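Local coordinates for epoxide hydrolase (Aspergillus niger, PDB 3G02), which probably hydrolyses epoxides to vicinal diols, as an enantioselective variant, obtained by directed evolution, of an alpha/beta-hydrolase-fold enzyme, at residues D108-A113 with G186-G191; S12-P17 with M178-F183. The protein carries 9 engineered substitutions. All blocks are in the same frame, centred on the assembly; numbering follows the deposited sequence.

Interaction 1: residues D108-A113 with G186-G191; sequences DAVPIA and GYIIQG
Two neighbouring parallel strands at the heart of the alpha/beta hydrolase sheet, 110-113 and 187-191, are joined here by a ladder of three backbone hydrogen bonds. Ile188 makes two of them: its N gives a nearly straight bond to Pro111 O (2.8 Å, 167°), and Ala113 N lies almost on the extension of the Ile188 C=O bond (N to O 3.0 Å). Gln190 N then binds Ala113 O at 2.9 Å, in the carbonyl plane. Pro111, which has no N-H, takes part through its carbonyl and sets CG of its ring against Gly186 O (3.2 Å). On the face holding Ile112 and Ile188, both isoleucines set CG1 anti to the carbonyl carbon; CD1 of Ile188 meets Val110 CG1 (3.7 Å), the two side chains crossing obliquely. Val110, Ile112 and Ile188 all pack on Val393 of helix 382-396. The other face carries Ala113 CB, touched by Ile189 CD1 at 3.7 Å because chi2 of Ile189 (-61°) bends that end back. Gln190 turns its amide away, where OE1 is held by Asn215 and His213. Gly191 ends the strand just before Asp193, the predicted nucleophile, consistent with the strand that leads into the nucleophile elbow of the alpha/beta hydrolase fold.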
ATOM      1  N   ASP A 108      -3.488 -47.342   6.818  1.00 23.80           N
ATOM      2  CA  ASP A 108      -4.762 -46.862   6.271  1.00 23.17           C
ATOM      3  C   ASP A 108      -5.014 -45.366   6.519  1.00 22.32           C
ATOM      4  O   ASP A 108      -6.102 -44.858   6.223  1.00 22.10           O
ATOM      5  CB  ASP A 108      -5.937 -47.706   6.797  1.00 23.85           C
ATOM      6  CG  ASP A 108      -6.133 -47.587   8.304  1.00 24.95           C
ATOM      7  OD1 ASP A 108      -7.239 -47.923   8.781  1.00 27.06           O
ATOM      8  OD2 ASP A 108      -5.197 -47.164   9.017  1.00 27.48           O
ATOM      9  N   ALA A 109      -4.003 -44.673   7.045  1.00 21.14           N
ATOM     10  CA  ALA A 109      -4.127 -43.256   7.414  1.00 19.99           C
ATOM     11  C   ALA A 109      -4.401 -42.366   6.206  1.00 19.13           C
ATOM     12  O   ALA A 109      -3.762 -42.512   5.164  1.00 19.08           O
ATOM     13  CB  ALA A 109      -2.886 -42.787   8.149  1.00 20.08           C
ATOM     14  N   VAL A 110      -5.354 -41.448   6.358  1.00 17.94           N
ATOM     15  CA  VAL A 110      -5.725 -40.527   5.284  1.00 16.95           C
ATOM     16  C   VAL A 110      -4.717 -39.377   5.201  1.00 16.03           C
ATOM     17  O   VAL A 110      -4.533 -38.644   6.174  1.00 16.08           O
ATOM     18  CB  VAL A 110      -7.147 -39.939   5.484  1.00 17.00           C
ATOM     19  CG1 VAL A 110      -7.556 -39.104   4.273  1.00 17.09           C
ATOM     20  CG2 VAL A 110      -8.167 -41.043   5.745  1.00 17.41           C
ATOM     21  N   PRO A 111      -4.052 -39.215   4.042  1.00 14.89           N
ATOM     22  CA  PRO A 111      -3.125 -38.091   3.888  1.00 14.31           C
ATOM     23  C   PRO A 111      -3.849 -36.762   3.675  1.00 13.51           C
ATOM     24  O   PRO A 111      -4.689 -36.647   2.784  1.00 13.45           O
ATOM     25  CB  PRO A 111      -2.337 -38.453   2.625  1.00 14.24           C
ATOM     26  CG  PRO A 111      -2.721 -39.896   2.302  1.00 14.50           C
ATOM     27  CD  PRO A 111      -4.091 -40.057   2.833  1.00 15.15           C
ATOM     28  N   ILE A 112      -3.523 -35.774   4.505  1.00 12.77           N
ATOM     29  CA  ILE A 112      -4.096 -34.435   4.371  1.00 12.22           C
ATOM     30  C   ILE A 112      -2.969 -33.409   4.386  1.00 11.52           C
ATOM     31  O   ILE A 112      -2.083 -33.472   5.236  1.00 11.99           O
ATOM     32  CB  ILE A 112      -5.102 -34.097   5.515  1.00 12.22           C
ATOM     33  CG1 ILE A 112      -6.146 -35.207   5.695  1.00 12.53           C
ATOM     34  CG2 ILE A 112      -5.809 -32.763   5.239  1.00 12.83           C
ATOM     35  CD1 ILE A 112      -6.974 -35.071   6.969  1.00 12.28           C
ATOM     36  N   ALA A 113      -3.006 -32.478   3.432  1.00 11.00           N
ATOM     37  CA  ALA A 113      -2.147 -31.293   3.495  1.00 10.23           C
ATOM     38  C   ALA A 113      -3.014 -30.091   3.824  1.00  9.92           C
ATOM     39  O   ALA A 113      -4.070 -29.899   3.228  1.00  9.82           O
ATOM     40  CB  ALA A 113      -1.403 -31.072   2.180  1.00 10.58           C
ATOM     41  N   GLY A 186      -3.522 -40.923  -3.336  1.00 17.48           N
ATOM     42  CA  GLY A 186      -4.596 -40.020  -2.949  1.00 16.57           C
ATOM     43  C   GLY A 186      -4.330 -39.219  -1.695  1.00 15.93           C
ATOM     44  O   GLY A 186      -3.766 -39.726  -0.727  1.00 16.17           O
ATOM     45  N   TYR A 187      -4.740 -37.955  -1.726  1.00 15.10           N
ATOM     46  CA  TYR A 187      -4.679 -37.095  -0.547  1.00 14.58           C
ATOM     47  C   TYR A 187      -5.828 -36.097  -0.562  1.00 14.10           C
ATOM     48  O   TYR A 187      -6.466 -35.883  -1.596  1.00 14.32           O
ATOM     49  CB  TYR A 187      -3.330 -36.369  -0.446  1.00 14.35           C
ATOM     50  CG  TYR A 187      -2.999 -35.480  -1.628  1.00 14.50           C
ATOM     51  CD1 TYR A 187      -3.500 -34.179  -1.714  1.00 13.48           C
ATOM     52  CD2 TYR A 187      -2.180 -35.937  -2.655  1.00 14.03           C
ATOM     53  CE1 TYR A 187      -3.199 -33.362  -2.800  1.00 13.77           C
ATOM     54  CE2 TYR A 187      -1.864 -35.124  -3.740  1.00 14.22           C
ATOM     55  CZ  TYR A 187      -2.380 -33.843  -3.805  1.00 14.23           C
ATOM     56  OH  TYR A 187      -2.078 -33.040  -4.880  1.00 14.21           O
ATOM     57  N   ILE A 188      -6.077 -35.490   0.598  1.00 13.74           N
ATOM     58  CA  ILE A 188      -7.085 -34.450   0.744  1.00 13.55           C
ATOM     59  C   ILE A 188      -6.380 -33.129   1.047  1.00 12.77           C
ATOM     60  O   ILE A 188      -5.329 -33.115   1.690  1.00 12.81           O
ATOM     61  CB  ILE A 188      -8.095 -34.800   1.868  1.00 13.29           C
ATOM     62  CG1 ILE A 188      -8.868 -36.072   1.497  1.00 13.92           C
ATOM     63  CG2 ILE A 188      -9.065 -33.644   2.130  1.00 13.85           C
ATOM     64  CD1 ILE A 188      -9.757 -36.601   2.600  1.00 14.31           C
ATOM     65  N   ILE A 189      -6.959 -32.035   0.557  1.00 12.50           N
ATOM     66  CA  ILE A 189      -6.463 -30.690   0.849  1.00 12.43           C
ATOM     67  C   ILE A 189      -7.440 -29.947   1.750  1.00 11.95           C
ATOM     68  O   ILE A 189      -8.643 -29.942   1.498  1.00 12.29           O
ATOM     69  CB  ILE A 189      -6.239 -29.870  -0.449  1.00 12.43           C
ATOM     70  CG1 ILE A 189      -5.133 -30.497  -1.305  1.00 13.00           C
ATOM     71  CG2 ILE A 189      -5.919 -28.396  -0.131  1.00 12.61           C
ATOM     72  CD1 ILE A 189      -3.759 -30.559  -0.635  1.00 13.15           C
ATOM     73  N   GLN A 190      -6.903 -29.332   2.803  1.00 11.51           N
ATOM     74  CA  GLN A 190      -7.623 -28.349   3.597  1.00 11.00           C
ATOM     75  C   GLN A 190      -6.937 -27.022   3.299  1.00 10.51           C
ATOM     76  O   GLN A 190      -5.713 -26.941   3.335  1.00 10.38           O
ATOM     77  CB  GLN A 190      -7.512 -28.671   5.091  1.00 10.97           C
ATOM     78  CG  GLN A 190      -8.627 -28.084   5.964  1.00 11.15           C
ATOM     79  CD  GLN A 190      -8.606 -26.567   6.035  1.00 11.19           C
ATOM     80  OE1 GLN A 190      -9.600 -25.902   5.730  1.00 12.01           O
ATOM     81  NE2 GLN A 190      -7.473 -26.013   6.442  1.00 10.14           N
ATOM     82  N   GLY A 191      -7.718 -26.002   2.966  1.00  9.86           N
ATOM     83  CA  GLY A 191      -7.143 -24.703   2.630  1.00  9.55           C
ATOM     84  C   GLY A 191      -7.946 -23.515   3.104  1.00  9.01           C
ATOM     85  O   GLY A 191      -9.172 -23.576   3.223  1.00  9.26           O
TER

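Interaction 2: residues S12-P17 with M178-F183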
ATOM      1  N   SER A  12       5.651 -45.695   2.068  1.00 19.72           N
ATOM      2  CA  SER A  12       5.559 -45.423   0.630  1.00 19.46           C
ATOM      3  C   SER A  12       6.302 -44.151   0.196  1.00 19.07           C
ATOM      4  O   SER A  12       6.382 -43.857  -0.999  1.00 18.79           O
ATOM      5  CB  SER A  12       4.092 -45.358   0.195  1.00 19.79           C
ATOM      6  OG  SER A  12       3.370 -44.417   0.977  1.00 20.75           O
ATOM      7  N   ALA A  13       6.836 -43.403   1.161  1.00 18.54           N
ATOM      8  CA  ALA A  13       7.599 -42.189   0.863  1.00 18.17           C
ATOM      9  C   ALA A  13       8.854 -42.512   0.060  1.00 17.80           C
ATOM     10  O   ALA A  13       9.581 -43.460   0.377  1.00 17.91           O
ATOM     11  CB  ALA A  13       7.965 -41.448   2.145  1.00 17.98           C
ATOM     12  N   SER A  14       9.098 -41.723  -0.983  1.00 17.46           N
ATOM     13  CA  SER A  14      10.278 -41.900  -1.818  1.00 17.31           C
ATOM     14  C   SER A  14      11.454 -41.068  -1.322  1.00 16.88           C
ATOM     15  O   SER A  14      12.605 -41.470  -1.484  1.00 16.81           O
ATOM     16  CB  SER A  14       9.965 -41.583  -3.284  1.00 17.35           C
ATOM     17  OG  SER A  14       9.408 -40.289  -3.437  1.00 18.77           O
ATOM     18  N   ILE A  15      11.161 -39.919  -0.708  1.00 16.44           N
ATOM     19  CA  ILE A  15      12.201 -39.008  -0.220  1.00 15.88           C
ATOM     20  C   ILE A  15      12.731 -39.361   1.171  1.00 15.94           C
ATOM     21  O   ILE A  15      12.089 -40.090   1.932  1.00 15.74           O
ATOM     22  CB  ILE A  15      11.735 -37.525  -0.232  1.00 15.85           C
ATOM     23  CG1 ILE A  15      10.437 -37.352   0.572  1.00 15.68           C
ATOM     24  CG2 ILE A  15      11.583 -37.030  -1.666  1.00 15.70           C
ATOM     25  CD1 ILE A  15      10.180 -35.925   1.046  1.00 16.69           C
ATOM     26  N   SER A  16      13.910 -38.827   1.483  1.00 15.88           N
ATOM     27  CA  SER A  16      14.572 -39.045   2.762  1.00 16.24           C
ATOM     28  C   SER A  16      14.129 -37.998   3.780  1.00 16.43           C
ATOM     29  O   SER A  16      13.992 -36.823   3.430  1.00 16.06           O
ATOM     30  CB  SER A  16      16.088 -38.970   2.575  1.00 16.37           C
ATOM     31  OG  SER A  16      16.764 -39.301   3.772  1.00 17.19           O
ATOM     32  N   PRO A  17      13.899 -38.413   5.043  1.00 16.47           N
ATOM     33  CA  PRO A  17      13.599 -37.424   6.076  1.00 16.52           C
ATOM     34  C   PRO A  17      14.817 -36.564   6.407  1.00 16.31           C
ATOM     35  O   PRO A  17      15.877 -37.086   6.768  1.00 16.58           O
ATOM     36  CB  PRO A  17      13.187 -38.279   7.282  1.00 16.62           C
ATOM     37  CG  PRO A  17      13.864 -39.594   7.064  1.00 16.88           C
ATOM     38  CD  PRO A  17      13.891 -39.792   5.573  1.00 16.54           C
ATOM     39  N   MET A 178       3.347 -34.072  -1.630  1.00 13.28           N
ATOM     40  CA  MET A 178       2.482 -35.169  -1.194  1.00 13.46           C
ATOM     41  C   MET A 178       2.860 -36.485  -1.874  1.00 13.94           C
ATOM     42  O   MET A 178       2.869 -37.534  -1.231  1.00 14.14           O
ATOM     43  CB  MET A 178       1.005 -34.827  -1.410  1.00 13.49           C
ATOM     44  CG  MET A 178       0.499 -33.667  -0.541  1.00 13.39           C
ATOM     45  SD  MET A 178       0.766 -33.938   1.222  1.00 13.00           S
ATOM     46  CE  MET A 178      -0.745 -34.785   1.679  1.00 13.12           C
ATOM     47  N   LYS A 179       3.202 -36.421  -3.159  1.00 14.34           N
ATOM     48  CA  LYS A 179       3.673 -37.609  -3.878  1.00 14.83           C
ATOM     49  C   LYS A 179       4.993 -38.128  -3.306  1.00 15.00           C
ATOM     50  O   LYS A 179       5.160 -39.337  -3.094  1.00 15.11           O
ATOM     51  CB  LYS A 179       3.799 -37.320  -5.375  1.00 14.95           C
ATOM     52  CG  LYS A 179       2.466 -37.257  -6.084  1.00 15.65           C
ATOM     53  CD  LYS A 179       2.594 -36.755  -7.511  1.00 17.45           C
ATOM     54  CE  LYS A 179       1.263 -36.868  -8.238  1.00 18.89           C
ATOM     55  NZ  LYS A 179       1.238 -36.088  -9.511  1.00 20.12           N
ATOM     56  N   ASP A 180       5.921 -37.210  -3.045  1.00 15.04           N
ATOM     57  CA  ASP A 180       7.214 -37.540  -2.444  1.00 15.35           C
ATOM     58  C   ASP A 180       7.081 -38.228  -1.089  1.00 15.29           C
ATOM     59  O   ASP A 180       7.887 -39.096  -0.745  1.00 15.18           O
ATOM     60  CB  ASP A 180       8.071 -36.282  -2.292  1.00 15.83           C
ATOM     61  CG  ASP A 180       8.640 -35.793  -3.610  1.00 17.01           C
ATOM     62  OD1 ASP A 180       8.393 -36.429  -4.657  1.00 18.24           O
ATOM     63  OD2 ASP A 180       9.327 -34.753  -3.593  1.00 19.64           O
ATOM     64  N   LEU A 181       6.066 -37.827  -0.325  1.00 15.03           N
ATOM     65  CA  LEU A 181       5.823 -38.394   1.000  1.00 15.10           C
ATOM     66  C   LEU A 181       5.052 -39.710   0.934  1.00 15.45           C
ATOM     67  O   LEU A 181       4.779 -40.323   1.969  1.00 15.80           O
ATOM     68  CB  LEU A 181       5.097 -37.383   1.897  1.00 14.87           C
ATOM     69  CG  LEU A 181       5.912 -36.168   2.344  1.00 14.27           C
ATOM     70  CD1 LEU A 181       5.008 -35.147   3.020  1.00 12.99           C
ATOM     71  CD2 LEU A 181       7.053 -36.573   3.266  1.00 14.24           C
ATOM     72  N   GLY A 182       4.705 -40.126  -0.285  1.00 15.69           N
ATOM     73  CA  GLY A 182       4.084 -41.430  -0.539  1.00 15.78           C
ATOM     74  C   GLY A 182       2.588 -41.416  -0.773  1.00 16.04           C
ATOM     75  O   GLY A 182       1.927 -42.457  -0.674  1.00 16.29           O
ATOM     76  N   PHE A 183       2.040 -40.247  -1.098  1.00 15.70           N
ATOM     77  CA  PHE A 183       0.591 -40.102  -1.190  1.00 15.91           C
ATOM     78  C   PHE A 183       0.053 -39.962  -2.619  1.00 16.17           C
ATOM     79  O   PHE A 183      -1.028 -39.416  -2.833  1.00 16.18           O
ATOM     80  CB  PHE A 183       0.109 -38.946  -0.302  1.00 15.53           C
ATOM     81  CG  PHE A 183       0.661 -38.977   1.099  1.00 15.13           C
ATOM     82  CD1 PHE A 183       0.670 -40.159   1.848  1.00 14.77           C
ATOM     83  CD2 PHE A 183       1.153 -37.813   1.683  1.00 14.35           C
ATOM     84  CE1 PHE A 183       1.172 -40.176   3.148  1.00 14.35           C
ATOM     85  CE2 PHE A 183       1.658 -37.819   2.983  1.00 14.41           C
ATOM     86  CZ  PHE A 183       1.667 -39.000   3.719  1.00 14.97           C
TER
HETATM   87  O   HOH W   1      10.718 -38.768  -5.168  1.00 31.42           O
HETATM   88  O   HOH W   2       6.923 -40.857  -4.435  1.00 32.27           O
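Asp180 O, near the C-terminal end of helix 167-180, takes two backbone N-H groups from the N-terminal loop: Ser14 N at 2.9 Å, from above the carbonyl plane, and Ile15 N in a weak, long but straight bond (168°). The helix closes in a Schellman motif, with Gly182 at positive phi (102°) and bonds from Gly182 N and Phe183 N back into the last turn. Against this bare glycine lies Ala13, its CA 3.9 Å from Gly182 CA, while Ala13 CB rests on Leu181 O. Ser12 brings its OG, set between its own N and carbonyl carbon, onto a lone pair of Gly182 O (2.9 Å). Ile15 folds over the helix end: with CG1 in the crowded position (chi1 56°), CG2 presses on Asp180 CB at 3.6 Å, the two side chains crossing at about a right angle, and CD1 reaches Leu181 CD2. Asp180 OD1 is also bonded by Gln176 NE2 and, weakly, by a water. The loop thus lies over the C-terminal end of a helix flanking the alpha/beta hydrolase sheet. A second water joins Ser14 OG to Lys179 O, 2.7 Å from each of these oxygens.

In the fold
From the N terminus, the loop 12-17 comes first; its partner, 178-183, lies more than 160 residues on, so interaction 2 closes a very long loop. Interaction 1 starts within that span, at strand 110-115, and closes just after it, at strand 187-191. The two therefore cross rather than nest. In sequence, helix 126-135, strand 143-148 and helix 167-180 intervene, and residues 181-186 lead into its second strand. Phe183 CG lies 3.4 Å from Pro111 CB, and Met178 CE packs on the backbone at Ile112 and Ala113. The N-terminal loop, which also touches strand 87-92, is thus tied to the end of helix 167-180, and that helix to the central strands.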